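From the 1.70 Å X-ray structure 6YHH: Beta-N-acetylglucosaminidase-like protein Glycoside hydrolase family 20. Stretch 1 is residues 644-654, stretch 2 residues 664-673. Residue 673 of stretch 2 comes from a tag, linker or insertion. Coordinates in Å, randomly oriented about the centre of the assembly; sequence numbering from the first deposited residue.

Stretch 1, residues 644-654: DLKTLIEQCNT
Stretch 2 664-673: VYESLKKLIA

Two helical segments of one chain pack side by side and nearly antiparallel. The helix of residues 644-650, which begins earlier in the chain, and the helix of residues 665-671 run at 168° between their N-to-C directions, with their axes 9.9 Å apart at closest approach. The register follows from this reversal: Lys646 CA lies 7.6 Å from Ile672 CA, Ile649 CA 6.6 Å from Leu668 CA, and Asn653 CA 5.8 Å from Tyr665 CA, so the backbones draw together toward the Tyr665 end. Helical phi/psi values near -65/-40 hold through both helices, with i to i+4 bonds such as Ile649 N to Leu645 O (3.1 Å) and Lys669 N to Tyr665 O (2.9 Å). Cys652 N bonds to Ile649 O at 2.9 Å, and phi/psi are -76/-4 at Cys652 and -92/8 at Asn653. Ile672 has phi/psi of -108/7.

Ile649 is the central bump of the first segment. Its CB points toward the partner, and with chi1 m and chi2 p, Ile649 CG2 settles 3.9 Å from Leu668 CB and 4.0 Å from the backbone Lys669 N, while also lying 4.1 Å from Tyr665 CE1. A beta-branched side chain suits this site because its bulk begins close to the backbone and fills the shallow space between helices.

Ile672 returns the fit from the other segment. Its chi1 p, chi2 t conformation carries Ile672 CD1 between successive turns, 3.9 Å from Lys646 CA and 4.0 Å from Ile649 CB. Its other branch also has a neighbour, with Ile672 CG2 3.8 Å from CD2 of Leu645, whose CB points toward the partner and whose rotamer is t, p. Lys646 is modelled only to CB, as is Lys669, so the contact described here involves none of their outer side-chain atoms.

Leu668, m at chi1 and t at chi2, continues the buried apolar layer: Leu668 CD1 lies 4.0 Å from Cys652 CB. Cys652, chi1 m, is compact enough to pack here where the chains are near, and Cys652 O lies 3.8 Å from Tyr665 CB.

Tyr665 has the largest area covered by the opposing stretch, 116 Å². With chi1 165° (t) and chi2 75°, its flat ring slides along the first segment. Asn653, chi1 -159° (t) and chi2 27°, covers one face: Asn653 CB sits 3.5 Å from the Tyr665 ring centroid and 6° off the normal, a CH-pi contact, and Asn653 OD1 is 3.3 Å from Tyr665 CD2. At the ring edge, Ile649 O approaches Tyr665 CE1 at 3.8 Å. Tyrosine suits the place because the ring supplies a broad apolar surface while its hydroxyl reaches out to the exposed Glu650. Tyr665 OH donates a very short 2.5 Å hydrogen bond to Glu650 OE2. Glu650 CB points away from the partner, but chi angles of -72°, -63° and -63° fold the chain back, bringing its carboxylate to the hydroxyl.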

ATOM      1  N   ASP A 644      10.385 -30.537  38.035  1.00 29.15           N
ATOM      2  CA  ASP A 644      11.235 -30.202  36.906  1.00 27.68           C
ATOM      3  C   ASP A 644      10.451 -30.103  35.578  1.00 24.60           C
ATOM      4  O   ASP A 644      10.732 -29.247  34.746  1.00 23.75           O
ATOM      5  CB  ASP A 644      12.327 -31.221  36.775  1.00 30.41           C
ATOM      6  CG  ASP A 644      13.327 -31.159  37.942  1.00 37.66           C
ATOM      7  OD1 ASP A 644      13.442 -30.109  38.610  1.00 33.23           O
ATOM      8  OD2 ASP A 644      13.983 -32.177  38.161  1.00 39.72           O
ATOM      9  N   LEU A 645       9.449 -30.940  35.431  1.00 22.43           N
ATOM     10  CA  LEU A 645       8.531 -30.820  34.324  1.00 22.92           C
ATOM     11  C   LEU A 645       7.784 -29.497  34.444  1.00 23.23           C
ATOM     12  O   LEU A 645       7.522 -28.779  33.423  1.00 20.41           O
ATOM     13  CB  LEU A 645       7.539 -31.991  34.298  1.00 25.59           C
ATOM     14  CG  LEU A 645       6.581 -31.968  33.090  1.00 26.52           C
ATOM     15  CD1 LEU A 645       7.265 -32.112  31.746  1.00 28.07           C
ATOM     16  CD2 LEU A 645       5.560 -33.062  33.252  1.00 28.05           C
ATOM     17  N   LYS A 646       7.428 -29.119  35.663  1.00 22.05           N
ATOM     18  CA  LYS A 646       6.669 -27.909  35.845  1.00 22.83           C
ATOM     19  C   LYS A 646       7.546 -26.712  35.453  1.00 22.53           C
ATOM     20  O   LYS A 646       7.068 -25.771  34.791  1.00 20.02           O
ATOM     21  CB  LYS A 646       6.104 -27.688  37.289  1.00 24.70           C
ATOM     22  N   THR A 647       8.786 -26.708  35.924  1.00 21.73           N
ATOM     23  CA  THR A 647       9.713 -25.592  35.605  1.00 24.21           C
ATOM     24  C   THR A 647       9.909 -25.443  34.076  1.00 21.69           C
ATOM     25  O   THR A 647       9.931 -24.316  33.532  1.00 20.69           O
ATOM     26  CB  THR A 647      11.035 -25.842  36.310  1.00 25.09           C
ATOM     27  OG1 THR A 647      10.763 -25.736  37.719  1.00 26.97           O
ATOM     28  CG2 THR A 647      12.036 -24.808  35.950  1.00 25.82           C
ATOM     29  N   LEU A 648      10.000 -26.589  33.400  1.00 19.40           N
ATOM     30  CA  LEU A 648      10.244 -26.660  31.992  1.00 18.96           C
ATOM     31  C   LEU A 648       9.083 -25.951  31.238  1.00 19.18           C
ATOM     32  O   LEU A 648       9.343 -25.140  30.326  1.00 17.40           O
ATOM     33  CB  LEU A 648      10.390 -28.103  31.534  1.00 20.46           C
ATOM     34  CG  LEU A 648      10.748 -28.259  30.091  1.00 19.56           C
ATOM     35  CD1 LEU A 648      12.152 -27.766  29.890  1.00 19.03           C
ATOM     36  CD2 LEU A 648      10.606 -29.732  29.653  1.00 19.23           C
ATOM     37  N   ILE A 649       7.852 -26.246  31.616  1.00 17.78           N
ATOM     38  CA  ILE A 649       6.673 -25.609  30.999  1.00 16.30           C
ATOM     39  C   ILE A 649       6.615 -24.164  31.394  1.00 17.20           C
ATOM     40  O   ILE A 649       6.309 -23.329  30.534  1.00 16.19           O
ATOM     41  CB  ILE A 649       5.390 -26.409  31.258  1.00 17.95           C
ATOM     42  CG1 ILE A 649       5.325 -27.554  30.238  1.00 18.47           C
ATOM     43  CG2 ILE A 649       4.146 -25.532  31.265  1.00 17.40           C
ATOM     44  CD1 ILE A 649       6.469 -28.533  30.154  1.00 19.35           C
ATOM     45  N   GLU A 650       6.939 -23.832  32.642  1.00 16.29           N
ATOM     46  CA  GLU A 650       6.886 -22.452  33.074  1.00 17.14           C
ATOM     47  C   GLU A 650       7.800 -21.573  32.315  1.00 14.30           C
ATOM     48  O   GLU A 650       7.551 -20.354  32.197  1.00 13.28           O
ATOM     49  CB  GLU A 650       7.248 -22.324  34.585  1.00 22.87           C
ATOM     50  CG  GLU A 650       6.201 -22.828  35.554  1.00 32.49           C
ATOM     51  CD  GLU A 650       4.934 -22.027  35.432  1.00 37.33           C
ATOM     52  OE1 GLU A 650       4.962 -20.809  35.702  1.00 42.34           O
ATOM     53  OE2 GLU A 650       3.934 -22.629  34.974  1.00 42.08           O
ATOM     54  N   GLN A 651       8.887 -22.095  31.796  1.00 14.28           N
ATOM     55  CA  GLN A 651       9.814 -21.271  30.964  1.00 14.13           C
ATOM     56  C   GLN A 651       9.014 -20.619  29.835  1.00 13.03           C
ATOM     57  O   GLN A 651       9.347 -19.524  29.332  1.00 13.46           O
ATOM     58  CB  GLN A 651      10.896 -22.082  30.307  1.00 17.31           C
ATOM     59  CG  GLN A 651      11.877 -22.834  31.215  1.00 21.58           C
ATOM     60  CD  GLN A 651      12.589 -21.904  32.097  1.00 28.06           C
ATOM     61  OE1 GLN A 651      13.301 -21.015  31.625  1.00 27.82           O
ATOM     62  NE2 GLN A 651      12.389 -22.065  33.393  1.00 39.89           N
ATOM     63  N   CYS A 652       7.999 -21.300  29.365  1.00 12.46           N
ATOM     64  CA  CYS A 652       7.271 -20.828  28.178  1.00 13.22           C
ATOM     65  C   CYS A 652       6.327 -19.644  28.493  1.00 13.09           C
ATOM     66  O   CYS A 652       5.645 -19.169  27.567  1.00 14.24           O
ATOM     67  CB  CYS A 652       6.467 -21.951  27.526  1.00 12.11           C
ATOM     68  SG  CYS A 652       7.475 -23.216  26.800  1.00 12.77           S
ATOM     69  N   ASN A 653       6.201 -19.241  29.757  1.00 12.39           N
ATOM     70  CA  ASN A 653       5.378 -18.048  30.080  1.00 13.36           C
ATOM     71  C   ASN A 653       6.166 -16.780  30.121  1.00 12.17           C
ATOM     72  O   ASN A 653       5.688 -15.763  30.593  1.00 12.46           O
ATOM     73  CB  ASN A 653       4.745 -18.246  31.456  1.00 14.87           C
ATOM     74  CG  ASN A 653       3.528 -17.387  31.677  1.00 16.67           C
ATOM     75  OD1 ASN A 653       2.802 -16.973  30.750  1.00 18.11           O
ATOM     76  ND2 ASN A 653       3.245 -17.127  32.956  1.00 21.15           N
ATOM     77  N   THR A 654       7.425 -16.844  29.723  1.00 11.09           N
ATOM     78  CA  THR A 654       8.289 -15.665  29.733  1.00 12.38           C
ATOM     79  C   THR A 654       7.755 -14.579  28.828  1.00 11.07           C
ATOM     80  O   THR A 654       7.270 -14.856  27.736  1.00 11.46           O
ATOM     81  CB  THR A 654       9.748 -15.983  29.377  1.00 12.25           C
ATOM     82  OG1 THR A 654      10.550 -14.797  29.543  1.00 12.86           O
ATOM     83  CG2 THR A 654       9.872 -16.511  27.986  1.00 13.83           C
ATOM     84  N   VAL A 664       0.268 -20.390  23.757  1.00 10.58           N
ATOM     85  CA  VAL A 664       0.018 -21.816  24.075  1.00 10.61           C
ATOM     86  C   VAL A 664       0.392 -22.165  25.498  1.00 12.58           C
ATOM     87  O   VAL A 664       0.144 -23.294  25.951  1.00 11.67           O
ATOM     88  CB  VAL A 664       0.794 -22.723  23.083  1.00 10.95           C
ATOM     89  CG1 VAL A 664       0.295 -22.587  21.655  1.00 11.40           C
ATOM     90  CG2 VAL A 664       2.289 -22.498  23.127  1.00 12.04           C
ATOM     91  N   TYR A 665       1.008 -21.256  26.254  1.00 10.89           N
ATOM     92  CA  TYR A 665       1.408 -21.546  27.598  1.00 12.75           C
ATOM     93  C   TYR A 665       0.318 -22.103  28.527  1.00 13.10           C
ATOM     94  O   TYR A 665       0.530 -23.185  29.198  1.00 15.02           O
ATOM     95  CB  TYR A 665       2.073 -20.331  28.266  1.00 13.04           C
ATOM     96  CG  TYR A 665       2.163 -20.507  29.726  1.00 13.96           C
ATOM     97  CD1 TYR A 665       3.117 -21.368  30.261  1.00 14.84           C
ATOM     98  CD2 TYR A 665       1.280 -19.847  30.569  1.00 17.46           C
ATOM     99  CE1 TYR A 665       3.184 -21.558  31.622  1.00 16.80           C
ATOM    100  CE2 TYR A 665       1.355 -19.996  31.933  1.00 19.06           C
ATOM    101  CZ  TYR A 665       2.315 -20.842  32.448  1.00 18.80           C
ATOM    102  OH  TYR A 665       2.397 -21.037  33.849  1.00 26.18           O
ATOM    103  N   GLU A 666      -0.850 -21.451  28.518  1.00 13.68           N
ATOM    104  CA  GLU A 666      -1.944 -21.904  29.428  1.00 14.53           C
ATOM    105  C   GLU A 666      -2.336 -23.370  29.166  1.00 14.73           C
ATOM    106  O   GLU A 666      -2.515 -24.118  30.116  1.00 14.78           O
ATOM    107  CB  GLU A 666      -3.151 -21.020  29.381  1.00 16.81           C
ATOM    108  CG  GLU A 666      -2.878 -19.611  29.934  1.00 17.98           C
ATOM    109  CD  GLU A 666      -2.557 -19.544  31.451  1.00 22.78           C
ATOM    110  OE1 GLU A 666      -2.833 -20.500  32.248  1.00 23.02           O
ATOM    111  OE2 GLU A 666      -1.988 -18.501  31.880  1.00 27.54           O
ATOM    112  N   SER A 667      -2.393 -23.742  27.899  1.00 13.11           N
ATOM    113  CA  SER A 667      -2.694 -25.109  27.497  1.00 12.57           C
ATOM    114  C   SER A 667      -1.602 -26.098  27.780  1.00 13.69           C
ATOM    115  O   SER A 667      -1.892 -27.276  28.137  1.00 13.55           O
ATOM    116  CB  SER A 667      -3.099 -25.111  26.042  1.00 13.59           C
ATOM    117  OG  SER A 667      -4.443 -24.633  25.907  1.00 14.77           O
ATOM    118  N   LEU A 668      -0.336 -25.665  27.705  1.00 12.99           N
ATOM    119  CA  LEU A 668       0.748 -26.503  28.131  1.00 14.58           C
ATOM    120  C   LEU A 668       0.561 -26.832  29.624  1.00 16.33           C
ATOM    121  O   LEU A 668       0.795 -28.002  30.034  1.00 16.82           O
ATOM    122  CB  LEU A 668       2.103 -25.823  27.932  1.00 14.96           C
ATOM    123  CG  LEU A 668       2.493 -25.547  26.480  1.00 14.53           C
ATOM    124  CD1 LEU A 668       3.753 -24.741  26.521  1.00 14.56           C
ATOM    125  CD2 LEU A 668       2.734 -26.829  25.704  1.00 15.74           C
ATOM    126  N   LYS A 669       0.249 -25.808  30.409  1.00 16.20           N
ATOM    127  CA  LYS A 669       0.091 -25.944  31.871  1.00 17.90           C
ATOM    128  C   LYS A 669      -1.079 -26.925  32.145  1.00 20.36           C
ATOM    129  O   LYS A 669      -0.932 -27.814  33.023  1.00 19.52           O
ATOM    130  CB  LYS A 669      -0.169 -24.573  32.546  1.00 19.22           C
ATOM    131  N   LYS A 670      -2.163 -26.809  31.385  1.00 17.00           N
ATOM    132  CA  LYS A 670      -3.343 -27.689  31.579  1.00 19.39           C
ATOM    133  C   LYS A 670      -2.994 -29.132  31.314  1.00 20.93           C
ATOM    134  O   LYS A 670      -3.538 -30.058  31.972  1.00 21.06           O
ATOM    135  CB  LYS A 670      -4.493 -27.284  30.657  1.00 19.40           C
ATOM    136  CG  LYS A 670      -5.319 -26.065  31.065  1.00 24.26           C
ATOM    137  CD  LYS A 670      -6.340 -25.603  30.039  1.00 24.56           C
ATOM    138  CE  LYS A 670      -7.233 -26.738  29.610  1.00 26.35           C
ATOM    139  NZ  LYS A 670      -8.248 -26.271  28.635  1.00 25.02           N
ATOM    140  N   LEU A 671      -2.079 -29.366  30.376  1.00 18.94           N
ATOM    141  CA  LEU A 671      -1.700 -30.781  30.070  1.00 20.27           C
ATOM    142  C   LEU A 671      -1.001 -31.473  31.176  1.00 23.83           C
ATOM    143  O   LEU A 671      -1.034 -32.686  31.258  1.00 28.24           O
ATOM    144  CB  LEU A 671      -0.789 -30.885  28.849  1.00 20.63           C
ATOM    145  CG  LEU A 671      -1.420 -30.874  27.515  1.00 21.18           C
ATOM    146  CD1 LEU A 671      -0.268 -30.816  26.490  1.00 19.58           C
ATOM    147  CD2 LEU A 671      -2.305 -32.137  27.281  1.00 19.66           C
ATOM    148  N   ILE A 672      -0.291 -30.726  32.004  1.00 24.69           N
ATOM    149  CA  ILE A 672       0.506 -31.331  33.011  1.00 26.88           C
ATOM    150  C   ILE A 672      -0.054 -31.151  34.423  1.00 26.84           C
ATOM    151  O   ILE A 672       0.621 -31.511  35.355  1.00 31.77           O
ATOM    152  CB  ILE A 672       1.974 -30.794  33.008  1.00 26.52           C
ATOM    153  CG1 ILE A 672       2.044 -29.269  33.321  1.00 25.71           C
ATOM    154  CG2 ILE A 672       2.677 -31.087  31.713  1.00 28.39           C
ATOM    155  CD1 ILE A 672       3.403 -28.809  33.818  1.00 25.71           C
ATOM    156  N   ALA A 673      -1.249 -30.601  34.580  1.00 26.68           N
ATOM    157  CA  ALA A 673      -1.809 -30.311  35.900  1.00 31.16           C
ATOM    158  C   ALA A 673      -2.132 -31.555  36.778  1.00 33.71           C
ATOM    159  O   ALA A 673      -2.555 -32.570  36.234  1.00 38.12           O
ATOM    160  CB  ALA A 673      -3.045 -29.410  35.749  1.00 32.81           C
TER